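Mannuronan C5-epimerase (PDB 4NK6) converts beta-D-mannuronate to alpha-L-guluronate during alginate synthesis and belongs to a periplasmic complex that protects the new polymer from degradation. Local coordinates at residues V29-S34 and G279-E284; V331-I336 and L353-R358; I296-E301 and V320-N325; M244-Y249 and N266-I271. One frame throughout, in Å; residues are numbered along the deposited sequence.

Contact 1: V29-S34 and G279-E284; sequences VLPDLS and GLIIAE
Next to L33, which packs on I281 and A283, the hydroxyl OG of S34 donates to D32 OD2 at 2.9 Å. It meets that oxygen on the syn side, close to the carboxylate plane. The other oxygen, D32 OD1, accepts the backbone N of S34 from above the plane, which makes an Asx turn. The turn spans D32 to S34, and L33 within it points its side chain to strand 281-283. Chi1 of -56° sets L33 CG beside the backbone N. From there CD2 lies 3.7 Å from I281 CG2. CD1 touches A283 CB at 3.7 Å and also passes 3.8 Å from E284 OE2, which has a weak, long ion pair with R309. On the other branch of I281, CD1 meets P31 CB at 3.7 Å, and the proline CG is nearby. P31 and I281 lie alongside each other with their side chains running in opposite senses. F306 and F308 of the next strand continue the apolar surface under P31 and L33. The N-terminal segment thus lies across the outside of the right-handed beta-helix. No hydrogen bond joins 29-34 to 279-284. The contact rests on apolar side chains, and the D32-S34 bonds are internal to the loop.

Contact 2: V331-I336 and L353-R358; sequences VAYNEI and LLWGNR
V331 and L354, like A332 and W355, are paired on successive coils of the right-handed beta-helix, in parallel strands that both bend at a turn. Backbone bonds run on each side of that turn. V331 N donates to L353 O at 2.9 Å, and I336 N donates to R358 O at 3.0 Å. Side-chain amides bridge the turn itself. N334 and N357 lie side by side with amide planes 6° apart, in a row of asparagines that N310 and N380 extend. N357 OD1 is gripped twice, by N334 N at 3.0 Å and by N334 ND2 at 3.0 Å. N357 ND2 reaches V331 O from above the carbonyl plane and also bonds N380 OD1. N334 OD1 is taken by N310 N. Such buried amides satisfy the backbone where the strands break. The aromatic contact is oblique: the ring of Y333 and the five-membered ring of W355 have planes 62° apart, and Y333 CZ is 3.7 Å from W355 CD1. W355 O lies over one face of the tyrosine. The charged contact is a side-on salt bridge. Chi3 of -76° brings R358 NE to E335 OE1 at 2.9 Å. R358 NH2 reaches E335 OE2 at 2.8 Å.

Contact 3: I296-E301 and V320-N325; sequences IIISRE and VVLDRN
R324 starts against R300: its CB sits 3.6 Å from R300 N, on the backbone of the neighbouring coil. CG is anti to the carbonyl carbon (chi1 -75°), and the chain then runs extended as far as NE. CD lies 3.7 Å from R300 NH2 and near S299 OG, which approach it from roughly perpendicular directions. NE comes within 3.6 Å of R300 NH2, and the two guanidinium planes are 66° apart. D407 OD2 forms a salt bridge with each, which probably offsets their repulsion. R300 also pairs through NH1 with D275. At the tip, R324 NH1 donates to the syn lone pair of D323 OD2 at 2.9 Å, and that oxygen lies in the plane of the guanidinium. The same oxygen receives S299 OG at 2.7 Å, on its anti side. D323 OD2 is thus gripped by two donors, one from each coil.

The strands behind these groups, 296-299 and 320-323, are parallel neighbours in the right-handed beta-helix, with axes only 6° apart. Their residues stack in exact register. I297 CG1 rests 3.8 Å from V321 CB on the face that also carries S299 and D323. On the other face, which looks into the coil, I298 CD1 lies 3.9 Å from L322 CG, and L346 and V331 touch L322 there. S299 touches H274, the inferred proton acceptor. Beyond the strands, R300 N donates to D323 O, and E301 N donates to R324 O.

Contact 4: M244-Y249 and N266-I271; sequences MWYGFY and NIVYGI
W245 and V268 meet face to methyl. V268 CG2 stands over the six-membered ring of the tryptophan, 3.5 Å from its centroid and 8° off the ring normal, a clear CH-pi contact. CG2 is the valine branch anti to the carbonyl carbon. I267 crosses W245 at about a right angle and brings its CG2 to W245 CE3 at 4.0 Å. The next pair is aromatic. Y246 and Y269 lie side by side and point the same way, but their rings are turned by 60°. They form an edge-to-face pair, the edge of Y269 toward the face of Y246. Y269 CD2 sits over the ring centre, 3.7 Å from Y246 CE1. V268 joins the two groups: its CB touches Y246 CE1 at 3.7 Å, and its CG1 covers a face of Y269. Y246 also stacks with Y212. Y269 opens strand 269-274, which ends at H274, the inferred proton acceptor. Beyond the corner, F248 CD1 and I271 CG2 touch at 3.9 Å.

M244 and N266 also run side by side. N266 OD1 accepts from M244 N at 2.9 Å, on a lone pair in the carbonyl plane. Backbone bonds join the two turns: I267 N donates to M244 O, V268 N to W245 O and G247 N to Y269 O at 3.1 Å. The bond from F248 N to G270 O is weak.

These are successive coils of the right-handed beta-helix where the chain turns a corner at G247 and at G270. The side chains meet by CH-pi, edge-to-face and apolar contacts, while buried backbone groups of the turn are satisfied from the neighbouring coil.

Overall arrangement
Contacts 2, 3 and 4 join neighbouring coils of the right-handed beta-helix, while contact 1 lays the N-terminal segment on its outside. Contacts 3 and 4 meet directly: I297 N lies 2.9 Å from I271 O, a probable hydrogen bond, and their centres are about 14 Å apart. Both lie near H274, the inferred proton acceptor. The side chain of S299 is about 4 Å from that of H274, and that of Y269 about 6 Å. Contact 2 packs on contact 3 inside the coil, with I336 CD1 3.8 Å from V320 CG2. It meets contact 1 outside, where L30 CD1 is 3.6 Å from Y333 CE2. Contacts 2 and 4 do not touch; their centres are about 22 Å apart.

Contact 1: V29-S34 and G279-E284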
loop_
_atom_site.group_PDB
_atom_site.type_symbol
_atom_site.label_atom_id
_atom_site.label_comp_id
_atom_site.label_asym_id
_atom_site.label_seq_id
_atom_site.Cartn_x
_atom_site.Cartn_y
_atom_site.Cartn_z
ATOM N N VAL A 29 -14.601 -8.248 16.536
ATOM C CA VAL A 29 -14.437 -9.494 15.802
ATOM C C VAL A 29 -13.564 -9.220 14.589
ATOM O O VAL A 29 -13.945 -8.479 13.683
ATOM C CB VAL A 29 -15.793 -10.058 15.353
ATOM C CG1 VAL A 29 -15.595 -11.297 14.487
ATOM C CG2 VAL A 29 -16.655 -10.378 16.563
ATOM N N LEU A 30 -12.374 -9.800 14.587
ATOM C CA LEU A 30 -11.405 -9.506 13.543
ATOM C C LEU A 30 -11.373 -10.661 12.553
ATOM O O LEU A 30 -11.563 -11.807 12.941
ATOM C CB LEU A 30 -10.025 -9.271 14.160
ATOM C CG LEU A 30 -9.951 -8.088 15.127
ATOM C CD1 LEU A 30 -8.618 -8.074 15.836
ATOM C CD2 LEU A 30 -10.181 -6.776 14.383
ATOM N N PRO A 31 -11.157 -10.352 11.264
ATOM C CA PRO A 31 -11.125 -11.372 10.215
ATOM C C PRO A 31 -10.108 -12.457 10.538
ATOM O O PRO A 31 -9.032 -12.165 11.070
ATOM C CB PRO A 31 -10.666 -10.591 8.976
ATOM C CG PRO A 31 -11.060 -9.183 9.252
ATOM C CD PRO A 31 -10.932 -8.997 10.729
ATOM N N ASP A 32 -10.461 -13.696 10.222
ATOM C CA ASP A 32 -9.569 -14.830 10.378
ATOM C C ASP A 32 -8.473 -14.726 9.315
ATOM O O ASP A 32 -8.762 -14.448 8.160
ATOM C CB ASP A 32 -10.387 -16.121 10.234
ATOM C CG ASP A 32 -9.532 -17.362 10.224
ATOM O OD1 ASP A 32 -8.440 -17.349 10.827
ATOM O OD2 ASP A 32 -9.962 -18.360 9.610
ATOM N N LEU A 33 -7.218 -14.920 9.713
ATOM C CA LEU A 33 -6.089 -14.777 8.791
ATOM C C LEU A 33 -5.509 -16.127 8.371
ATOM O O LEU A 33 -4.608 -16.191 7.526
ATOM C CB LEU A 33 -4.978 -13.944 9.434
ATOM C CG LEU A 33 -5.340 -12.549 9.944
ATOM C CD1 LEU A 33 -4.144 -11.927 10.652
ATOM C CD2 LEU A 33 -5.807 -11.670 8.797
ATOM N N SER A 34 -6.026 -17.196 8.967
ATOM C CA SER A 34 -5.421 -18.521 8.852
ATOM C C SER A 34 -5.392 -19.097 7.435
ATOM O O SER A 34 -4.566 -19.959 7.133
ATOM C CB SER A 34 -6.096 -19.507 9.811
ATOM O OG SER A 34 -7.418 -19.795 9.397
ATOM N N GLY A 279 -12.854 -2.844 2.851
ATOM C CA GLY A 279 -12.783 -4.243 3.237
ATOM C C GLY A 279 -11.344 -4.712 3.305
ATOM O O GLY A 279 -11.068 -5.901 3.279
ATOM N N LEU A 280 -10.412 -3.774 3.390
ATOM C CA LEU A 280 -9.007 -4.147 3.389
ATOM C C LEU A 280 -8.620 -4.786 4.719
ATOM O O LEU A 280 -9.149 -4.426 5.774
ATOM C CB LEU A 280 -8.127 -2.931 3.103
ATOM C CG LEU A 280 -8.513 -2.062 1.901
ATOM C CD1 LEU A 280 -7.490 -0.968 1.742
ATOM C CD2 LEU A 280 -8.619 -2.872 0.611
ATOM N N ILE A 281 -7.700 -5.742 4.649
ATOM C CA ILE A 281 -7.183 -6.433 5.820
ATOM C C ILE A 281 -5.678 -6.207 5.883
ATOM O O ILE A 281 -4.905 -6.787 5.115
ATOM C CB ILE A 281 -7.506 -7.947 5.777
ATOM C CG1 ILE A 281 -9.016 -8.174 5.869
ATOM C CG2 ILE A 281 -6.789 -8.693 6.910
ATOM C CD1 ILE A 281 -9.463 -9.625 5.573
ATOM N N ILE A 282 -5.268 -5.329 6.783
ATOM C CA ILE A 282 -3.867 -4.991 6.931
ATOM C C ILE A 282 -3.416 -5.474 8.297
ATOM O O ILE A 282 -3.717 -4.838 9.307
ATOM C CB ILE A 282 -3.681 -3.475 6.802
ATOM C CG1 ILE A 282 -4.175 -3.014 5.423
ATOM C CG2 ILE A 282 -2.217 -3.094 6.989
ATOM C CD1 ILE A 282 -4.363 -1.513 5.304
ATOM N N ALA A 283 -2.700 -6.600 8.333
ATOM C CA ALA A 283 -2.435 -7.286 9.601
ATOM C C ALA A 283 -1.043 -7.918 9.732
ATOM O O ALA A 283 -0.482 -8.427 8.759
ATOM C CB ALA A 283 -3.501 -8.346 9.840
ATOM N N GLU A 284 -0.507 -7.903 10.951
ATOM C CA GLU A 284 0.749 -8.594 11.265
ATOM C C GLU A 284 1.918 -8.188 10.376
ATOM O O GLU A 284 2.819 -8.992 10.121
ATOM C CB GLU A 284 0.548 -10.118 11.256
ATOM C CG GLU A 284 -0.452 -10.555 12.312
ATOM C CD GLU A 284 -0.618 -12.059 12.416
ATOM O OE1 GLU A 284 0.034 -12.812 11.656
ATOM O OE2 GLU A 284 -1.419 -12.481 13.272
#

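Contact 2: V331-I336 and L353-R358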
loop_
_atom_site.group_PDB
_atom_site.type_symbol
_atom_site.label_atom_id
_atom_site.label_comp_id
_atom_site.label_asym_id
_atom_site.label_seq_id
_atom_site.Cartn_x
_atom_site.Cartn_y
_atom_site.Cartn_z
ATOM N N VAL A 331 -9.063 -0.275 14.126
ATOM C CA VAL A 331 -7.626 -0.225 14.328
ATOM C C VAL A 331 -7.348 -0.876 15.687
ATOM O O VAL A 331 -7.683 -0.307 16.725
ATOM C CB VAL A 331 -7.146 1.241 14.293
ATOM C CG1 VAL A 331 -5.650 1.330 14.528
ATOM C CG2 VAL A 331 -7.500 1.860 12.945
ATOM N N ALA A 332 -6.768 -2.077 15.682
ATOM C CA ALA A 332 -6.731 -2.893 16.902
ATOM C C ALA A 332 -5.407 -3.611 17.181
ATOM O O ALA A 332 -4.787 -4.174 16.280
ATOM C CB ALA A 332 -7.874 -3.898 16.898
ATOM N N TYR A 333 -4.993 -3.594 18.444
ATOM C CA TYR A 333 -3.861 -4.393 18.917
ATOM C C TYR A 333 -2.556 -4.139 18.156
ATOM O O TYR A 333 -1.735 -5.043 18.004
ATOM C CB TYR A 333 -4.195 -5.889 18.861
ATOM C CG TYR A 333 -5.526 -6.268 19.476
ATOM C CD1 TYR A 333 -5.746 -6.150 20.848
ATOM C CD2 TYR A 333 -6.554 -6.770 18.691
ATOM C CE1 TYR A 333 -6.959 -6.505 21.413
ATOM C CE2 TYR A 333 -7.771 -7.131 19.250
ATOM C CZ TYR A 333 -7.968 -6.997 20.607
ATOM O OH TYR A 333 -9.181 -7.366 21.157
ATOM N N ASN A 334 -2.367 -2.917 17.670
ATOM C CA ASN A 334 -1.127 -2.579 16.986
ATOM C C ASN A 334 -0.070 -2.106 17.973
ATOM O O ASN A 334 -0.393 -1.490 18.988
ATOM C CB ASN A 334 -1.370 -1.502 15.929
ATOM C CG ASN A 334 -2.332 -1.953 14.852
ATOM O OD1 ASN A 334 -1.983 -2.775 14.006
ATOM N ND2 ASN A 334 -3.544 -1.394 14.857
ATOM N N GLU A 335 1.188 -2.422 17.690
ATOM C CA GLU A 335 2.296 -1.896 18.474
ATOM C C GLU A 335 2.818 -0.727 17.664
ATOM O O GLU A 335 3.329 -0.910 16.561
ATOM C CB GLU A 335 3.394 -2.950 18.643
ATOM C CG GLU A 335 2.885 -4.358 18.888
ATOM C CD GLU A 335 2.659 -4.668 20.357
ATOM O OE1 GLU A 335 2.713 -3.734 21.188
ATOM O OE2 GLU A 335 2.438 -5.857 20.681
ATOM N N ILE A 336 2.651 0.482 18.187
ATOM C CA ILE A 336 2.949 1.688 17.420
ATOM C C ILE A 336 3.875 2.578 18.229
ATOM O O ILE A 336 3.456 3.195 19.204
ATOM C CB ILE A 336 1.648 2.452 17.092
ATOM C CG1 ILE A 336 0.702 1.539 16.307
ATOM C CG2 ILE A 336 1.960 3.713 16.292
ATOM C CD1 ILE A 336 -0.720 2.073 16.167
ATOM N N LEU A 353 -13.099 2.889 15.239
ATOM C CA LEU A 353 -12.808 2.262 16.520
ATOM C C LEU A 353 -11.311 1.998 16.657
ATOM O O LEU A 353 -10.704 1.368 15.788
ATOM C CB LEU A 353 -13.593 0.944 16.659
ATOM C CG LEU A 353 -13.265 0.055 17.865
ATOM C CD1 LEU A 353 -13.570 0.759 19.196
ATOM C CD2 LEU A 353 -13.983 -1.305 17.793
ATOM N N LEU A 354 -10.720 2.496 17.740
ATOM C CA LEU A 354 -9.349 2.165 18.106
ATOM C C LEU A 354 -9.406 1.309 19.367
ATOM O O LEU A 354 -9.811 1.790 20.425
ATOM C CB LEU A 354 -8.519 3.435 18.346
ATOM C CG LEU A 354 -7.892 4.139 17.134
ATOM C CD1 LEU A 354 -8.914 4.459 16.046
ATOM C CD2 LEU A 354 -7.151 5.404 17.552
ATOM N N TRP A 355 -9.026 0.037 19.243
ATOM C CA TRP A 355 -9.134 -0.918 20.350
ATOM C C TRP A 355 -7.810 -1.575 20.716
ATOM O O TRP A 355 -7.224 -2.290 19.903
ATOM C CB TRP A 355 -10.127 -2.035 20.013
ATOM C CG TRP A 355 -10.417 -2.922 21.194
ATOM C CD1 TRP A 355 -9.561 -3.816 21.790
ATOM C CD2 TRP A 355 -11.645 -2.997 21.933
ATOM N NE1 TRP A 355 -10.182 -4.433 22.849
ATOM C CE2 TRP A 355 -11.461 -3.952 22.958
ATOM C CE3 TRP A 355 -12.886 -2.360 21.819
ATOM C CZ2 TRP A 355 -12.471 -4.275 23.869
ATOM C CZ3 TRP A 355 -13.886 -2.683 22.727
ATOM C CH2 TRP A 355 -13.671 -3.629 23.735
ATOM N N GLY A 356 -7.368 -1.368 21.953
ATOM C CA GLY A 356 -6.268 -2.140 22.512
ATOM C C GLY A 356 -4.913 -1.949 21.854
ATOM O O GLY A 356 -4.076 -2.853 21.862
ATOM N N ASN A 357 -4.691 -0.770 21.283
ATOM C CA ASN A 357 -3.397 -0.449 20.702
ATOM C C ASN A 357 -2.427 -0.047 21.787
ATOM O O ASN A 357 -2.810 0.572 22.770
ATOM C CB ASN A 357 -3.523 0.698 19.706
ATOM C CG ASN A 357 -4.433 0.360 18.563
ATOM O OD1 ASN A 357 -4.049 -0.375 17.657
ATOM N ND2 ASN A 357 -5.657 0.886 18.597
ATOM N N ARG A 358 -1.165 -0.399 21.598
ATOM C CA ARG A 358 -0.124 0.010 22.517
ATOM C C ARG A 358 0.737 1.050 21.817
ATOM O O ARG A 358 1.540 0.730 20.941
ATOM C CB ARG A 358 0.683 -1.206 22.972
ATOM C CG ARG A 358 -0.121 -2.128 23.895
ATOM C CD ARG A 358 0.663 -3.367 24.282
ATOM N NE ARG A 358 0.712 -4.314 23.182
ATOM C CZ ARG A 358 -0.209 -5.245 22.969
ATOM N NH1 ARG A 358 -1.246 -5.347 23.791
ATOM N NH2 ARG A 358 -0.087 -6.077 21.948
#

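Contact 3: I296-E301 and V320-N325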
loop_
_atom_site.group_PDB
_atom_site.type_symbol
_atom_site.label_atom_id
_atom_site.label_comp_id
_atom_site.label_asym_id
_atom_site.label_seq_id
_atom_site.Cartn_x
_atom_site.Cartn_y
_atom_site.Cartn_z
ATOM N N ILE A 296 1.874 3.633 7.998
ATOM C CA ILE A 296 0.628 3.144 7.429
ATOM C C ILE A 296 -0.362 4.293 7.356
ATOM O O ILE A 296 -0.597 4.981 8.348
ATOM C CB ILE A 296 0.027 2.008 8.297
ATOM C CG1 ILE A 296 0.997 0.820 8.404
ATOM C CG2 ILE A 296 -1.318 1.563 7.750
ATOM C CD1 ILE A 296 0.448 -0.339 9.253
ATOM N N ILE A 297 -0.932 4.525 6.180
ATOM C CA ILE A 297 -1.935 5.579 6.042
ATOM C C ILE A 297 -3.035 5.140 5.083
ATOM O O ILE A 297 -2.756 4.697 3.981
ATOM C CB ILE A 297 -1.319 6.955 5.588
ATOM C CG1 ILE A 297 -2.432 7.959 5.249
ATOM C CG2 ILE A 297 -0.378 6.779 4.378
ATOM C CD1 ILE A 297 -1.950 9.421 4.941
ATOM N N ILE A 298 -4.285 5.232 5.515
ATOM C CA ILE A 298 -5.392 5.068 4.587
ATOM C C ILE A 298 -6.023 6.442 4.388
ATOM O O ILE A 298 -6.208 7.194 5.347
ATOM C CB ILE A 298 -6.415 4.026 5.070
ATOM C CG1 ILE A 298 -7.151 4.502 6.330
ATOM C CG2 ILE A 298 -5.717 2.684 5.344
ATOM C CD1 ILE A 298 -8.144 3.470 6.868
ATOM N N SER A 299 -6.314 6.789 3.136
ATOM C CA SER A 299 -6.725 8.150 2.831
ATOM C C SER A 299 -7.800 8.221 1.763
ATOM O O SER A 299 -7.715 7.561 0.721
ATOM C CB SER A 299 -5.514 8.990 2.410
ATOM O OG SER A 299 -5.911 10.302 2.066
ATOM N N ARG A 300 -8.806 9.039 2.049
ATOM C CA ARG A 300 -9.910 9.351 1.139
ATOM C C ARG A 300 -10.929 8.237 1.007
ATOM O O ARG A 300 -10.939 7.483 0.027
ATOM C CB ARG A 300 -9.451 9.868 -0.237
ATOM C CG ARG A 300 -10.619 10.471 -1.037
ATOM C CD ARG A 300 -10.188 11.170 -2.322
ATOM N NE ARG A 300 -9.486 12.423 -2.067
ATOM C CZ ARG A 300 -8.198 12.632 -2.334
ATOM N NH1 ARG A 300 -7.464 11.671 -2.886
ATOM N NH2 ARG A 300 -7.652 13.816 -2.069
ATOM N N GLU A 301 -11.799 8.172 2.007
ATOM C CA GLU A 301 -12.864 7.177 2.083
ATOM C C GLU A 301 -12.372 5.751 1.960
ATOM O O GLU A 301 -12.970 4.934 1.265
ATOM C CB GLU A 301 -13.956 7.461 1.049
ATOM C CG GLU A 301 -14.469 8.889 1.110
ATOM C CD GLU A 301 -15.762 9.044 0.352
ATOM O OE1 GLU A 301 -15.709 9.410 -0.837
ATOM O OE2 GLU A 301 -16.825 8.772 0.944
ATOM N N VAL A 320 0.504 5.321 12.213
ATOM C CA VAL A 320 -0.731 4.951 11.524
ATOM C C VAL A 320 -1.640 6.176 11.363
ATOM O O VAL A 320 -1.906 6.886 12.333
ATOM C CB VAL A 320 -1.516 3.866 12.303
ATOM C CG1 VAL A 320 -2.861 3.610 11.646
ATOM C CG2 VAL A 320 -0.708 2.555 12.380
ATOM N N VAL A 321 -2.111 6.421 10.142
ATOM C CA VAL A 321 -2.968 7.571 9.862
ATOM C C VAL A 321 -4.272 7.150 9.187
ATOM O O VAL A 321 -4.254 6.312 8.291
ATOM C CB VAL A 321 -2.229 8.610 8.961
ATOM C CG1 VAL A 321 -3.152 9.753 8.565
ATOM C CG2 VAL A 321 -1.005 9.149 9.674
ATOM N N LEU A 322 -5.396 7.711 9.643
ATOM C CA LEU A 322 -6.684 7.610 8.940
ATOM C C LEU A 322 -7.039 9.014 8.455
ATOM O O LEU A 322 -7.201 9.924 9.267
ATOM C CB LEU A 322 -7.791 7.100 9.870
ATOM C CG LEU A 322 -7.885 5.598 10.179
ATOM C CD1 LEU A 322 -6.583 5.026 10.686
ATOM C CD2 LEU A 322 -9.006 5.326 11.181
ATOM N N ASP A 323 -7.156 9.189 7.139
ATOM C CA ASP A 323 -7.218 10.528 6.549
ATOM C C ASP A 323 -8.417 10.700 5.614
ATOM O O ASP A 323 -8.862 9.737 4.972
ATOM C CB ASP A 323 -5.917 10.797 5.780
ATOM C CG ASP A 323 -5.885 12.171 5.110
ATOM O OD1 ASP A 323 -6.127 13.184 5.792
ATOM O OD2 ASP A 323 -5.613 12.236 3.896
ATOM N N ARG A 324 -8.930 11.926 5.541
ATOM C CA ARG A 324 -9.921 12.308 4.526
ATOM C C ARG A 324 -11.163 11.415 4.483
ATOM O O ARG A 324 -11.407 10.710 3.497
ATOM C CB ARG A 324 -9.266 12.392 3.138
ATOM C CG ARG A 324 -8.405 13.644 2.941
ATOM C CD ARG A 324 -7.649 13.659 1.609
ATOM N NE ARG A 324 -7.131 14.994 1.292
ATOM C CZ ARG A 324 -6.036 15.525 1.839
ATOM N NH1 ARG A 324 -5.336 14.837 2.734
ATOM N NH2 ARG A 324 -5.641 16.746 1.491
ATOM N N ASN A 325 -11.938 11.450 5.561
ATOM C CA ASN A 325 -13.245 10.802 5.596
ATOM C C ASN A 325 -13.166 9.282 5.390
ATOM O O ASN A 325 -14.015 8.678 4.724
ATOM C CB ASN A 325 -14.193 11.475 4.585
ATOM C CG ASN A 325 -15.650 11.162 4.850
ATOM O OD1 ASN A 325 -16.031 10.839 5.977
ATOM N ND2 ASN A 325 -16.480 11.261 3.806
#

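Contact 4: M244-Y249 and N266-I271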
loop_
_atom_site.group_PDB
_atom_site.type_symbol
_atom_site.label_atom_id
_atom_site.label_comp_id
_atom_site.label_asym_id
_atom_site.label_seq_id
_atom_site.Cartn_x
_atom_site.Cartn_y
_atom_site.Cartn_z
ATOM N N MET A 244 11.149 1.345 -1.589
ATOM C CA MET A 244 10.053 1.642 -2.504
ATOM C C MET A 244 9.597 3.083 -2.313
ATOM O O MET A 244 9.630 3.603 -1.196
ATOM C CB MET A 244 8.860 0.722 -2.225
ATOM C CG MET A 244 9.224 -0.762 -1.979
ATOM S SD MET A 244 9.417 -1.766 -3.458
ATOM C CE MET A 244 7.701 -1.894 -3.976
ATOM N N TRP A 245 9.143 3.722 -3.387
ATOM C CA TRP A 245 8.573 5.075 -3.263
ATOM C C TRP A 245 7.342 5.043 -2.342
ATOM O O TRP A 245 7.311 5.732 -1.317
ATOM C CB TRP A 245 8.271 5.662 -4.654
ATOM C CG TRP A 245 7.642 7.027 -4.652
ATOM C CD1 TRP A 245 6.341 7.321 -4.931
ATOM C CD2 TRP A 245 8.289 8.280 -4.386
ATOM N NE1 TRP A 245 6.132 8.675 -4.837
ATOM C CE2 TRP A 245 7.313 9.288 -4.512
ATOM C CE3 TRP A 245 9.595 8.645 -4.039
ATOM C CZ2 TRP A 245 7.598 10.643 -4.300
ATOM C CZ3 TRP A 245 9.877 9.998 -3.835
ATOM C CH2 TRP A 245 8.879 10.974 -3.961
ATOM N N TYR A 246 6.338 4.236 -2.699
ATOM C CA TYR A 246 5.324 3.772 -1.743
ATOM C C TYR A 246 5.470 2.264 -1.679
ATOM O O TYR A 246 5.514 1.603 -2.717
ATOM C CB TYR A 246 3.883 4.051 -2.192
ATOM C CG TYR A 246 3.467 5.502 -2.406
ATOM C CD1 TYR A 246 4.335 6.565 -2.175
ATOM C CD2 TYR A 246 2.186 5.793 -2.850
ATOM C CE1 TYR A 246 3.920 7.898 -2.390
ATOM C CE2 TYR A 246 1.771 7.097 -3.067
ATOM C CZ TYR A 246 2.634 8.141 -2.838
ATOM O OH TYR A 246 2.176 9.418 -3.063
ATOM N N GLY A 247 5.537 1.704 -0.476
ATOM C CA GLY A 247 5.606 0.260 -0.353
ATOM C C GLY A 247 4.386 -0.425 -0.943
ATOM O O GLY A 247 4.499 -1.470 -1.593
ATOM N N PHE A 248 3.214 0.155 -0.705
ATOM C CA PHE A 248 1.963 -0.374 -1.253
ATOM C C PHE A 248 0.996 0.776 -1.503
ATOM O O PHE A 248 0.889 1.690 -0.692
ATOM C CB PHE A 248 1.316 -1.377 -0.292
ATOM C CG PHE A 248 -0.079 -1.838 -0.719
ATOM C CD1 PHE A 248 -1.220 -1.141 -0.322
ATOM C CD2 PHE A 248 -0.242 -2.966 -1.509
ATOM C CE1 PHE A 248 -2.494 -1.552 -0.707
ATOM C CE2 PHE A 248 -1.518 -3.394 -1.893
ATOM C CZ PHE A 248 -2.648 -2.683 -1.489
ATOM N N TYR A 249 0.290 0.725 -2.625
ATOM C CA TYR A 249 -0.724 1.722 -2.928
ATOM C C TYR A 249 -1.929 1.032 -3.531
ATOM O O TYR A 249 -1.784 0.054 -4.266
ATOM C CB TYR A 249 -0.172 2.751 -3.932
ATOM C CG TYR A 249 -1.219 3.687 -4.512
ATOM C CD1 TYR A 249 -1.569 4.863 -3.856
ATOM C CD2 TYR A 249 -1.850 3.398 -5.716
ATOM C CE1 TYR A 249 -2.526 5.727 -4.377
ATOM C CE2 TYR A 249 -2.812 4.258 -6.247
ATOM C CZ TYR A 249 -3.139 5.419 -5.573
ATOM O OH TYR A 249 -4.089 6.272 -6.090
ATOM N N ASN A 266 11.207 2.410 3.276
ATOM C CA ASN A 266 10.575 2.965 2.082
ATOM C C ASN A 266 10.588 4.482 2.119
ATOM O O ASN A 266 10.786 5.072 3.178
ATOM C CB ASN A 266 9.174 2.401 1.916
ATOM C CG ASN A 266 9.201 0.897 1.746
ATOM O OD1 ASN A 266 9.739 0.395 0.762
ATOM N ND2 ASN A 266 8.669 0.171 2.723
ATOM N N ILE A 267 10.394 5.120 0.969
ATOM C CA ILE A 267 10.672 6.544 0.885
ATOM C C ILE A 267 9.550 7.413 1.457
ATOM O O ILE A 267 9.759 8.137 2.433
ATOM C CB ILE A 267 11.007 6.995 -0.562
ATOM C CG1 ILE A 267 12.017 6.039 -1.207
ATOM C CG2 ILE A 267 11.489 8.445 -0.565
ATOM C CD1 ILE A 267 13.315 5.831 -0.415
ATOM N N VAL A 268 8.369 7.364 0.849
ATOM C CA VAL A 268 7.292 8.240 1.296
ATOM C C VAL A 268 6.359 7.569 2.308
ATOM O O VAL A 268 6.152 8.089 3.400
ATOM C CB VAL A 268 6.465 8.822 0.118
ATOM C CG1 VAL A 268 5.434 9.820 0.649
ATOM C CG2 VAL A 268 7.377 9.521 -0.894
ATOM N N TYR A 269 5.781 6.433 1.928
ATOM C CA TYR A 269 4.862 5.696 2.791
ATOM C C TYR A 269 5.257 4.230 2.801
ATOM O O TYR A 269 5.817 3.733 1.821
ATOM C CB TYR A 269 3.428 5.765 2.253
ATOM C CG TYR A 269 2.829 7.154 2.115
ATOM C CD1 TYR A 269 2.767 8.019 3.200
ATOM C CD2 TYR A 269 2.286 7.579 0.905
ATOM C CE1 TYR A 269 2.201 9.277 3.086
ATOM C CE2 TYR A 269 1.722 8.836 0.780
ATOM C CZ TYR A 269 1.678 9.676 1.876
ATOM O OH TYR A 269 1.117 10.925 1.756
ATOM N N GLY A 270 4.941 3.533 3.890
ATOM C CA GLY A 270 5.010 2.080 3.890
ATOM C C GLY A 270 3.817 1.491 3.156
ATOM O O GLY A 270 3.957 0.947 2.072
ATOM N N ILE A 271 2.634 1.629 3.745
ATOM C CA ILE A 271 1.403 1.075 3.193
ATOM C C ILE A 271 0.391 2.213 3.055
ATOM O O ILE A 271 0.034 2.844 4.049
ATOM C CB ILE A 271 0.816 -0.013 4.142
ATOM C CG1 ILE A 271 1.883 -1.055 4.509
ATOM C CG2 ILE A 271 -0.376 -0.707 3.512
ATOM C CD1 ILE A 271 1.365 -2.184 5.421
#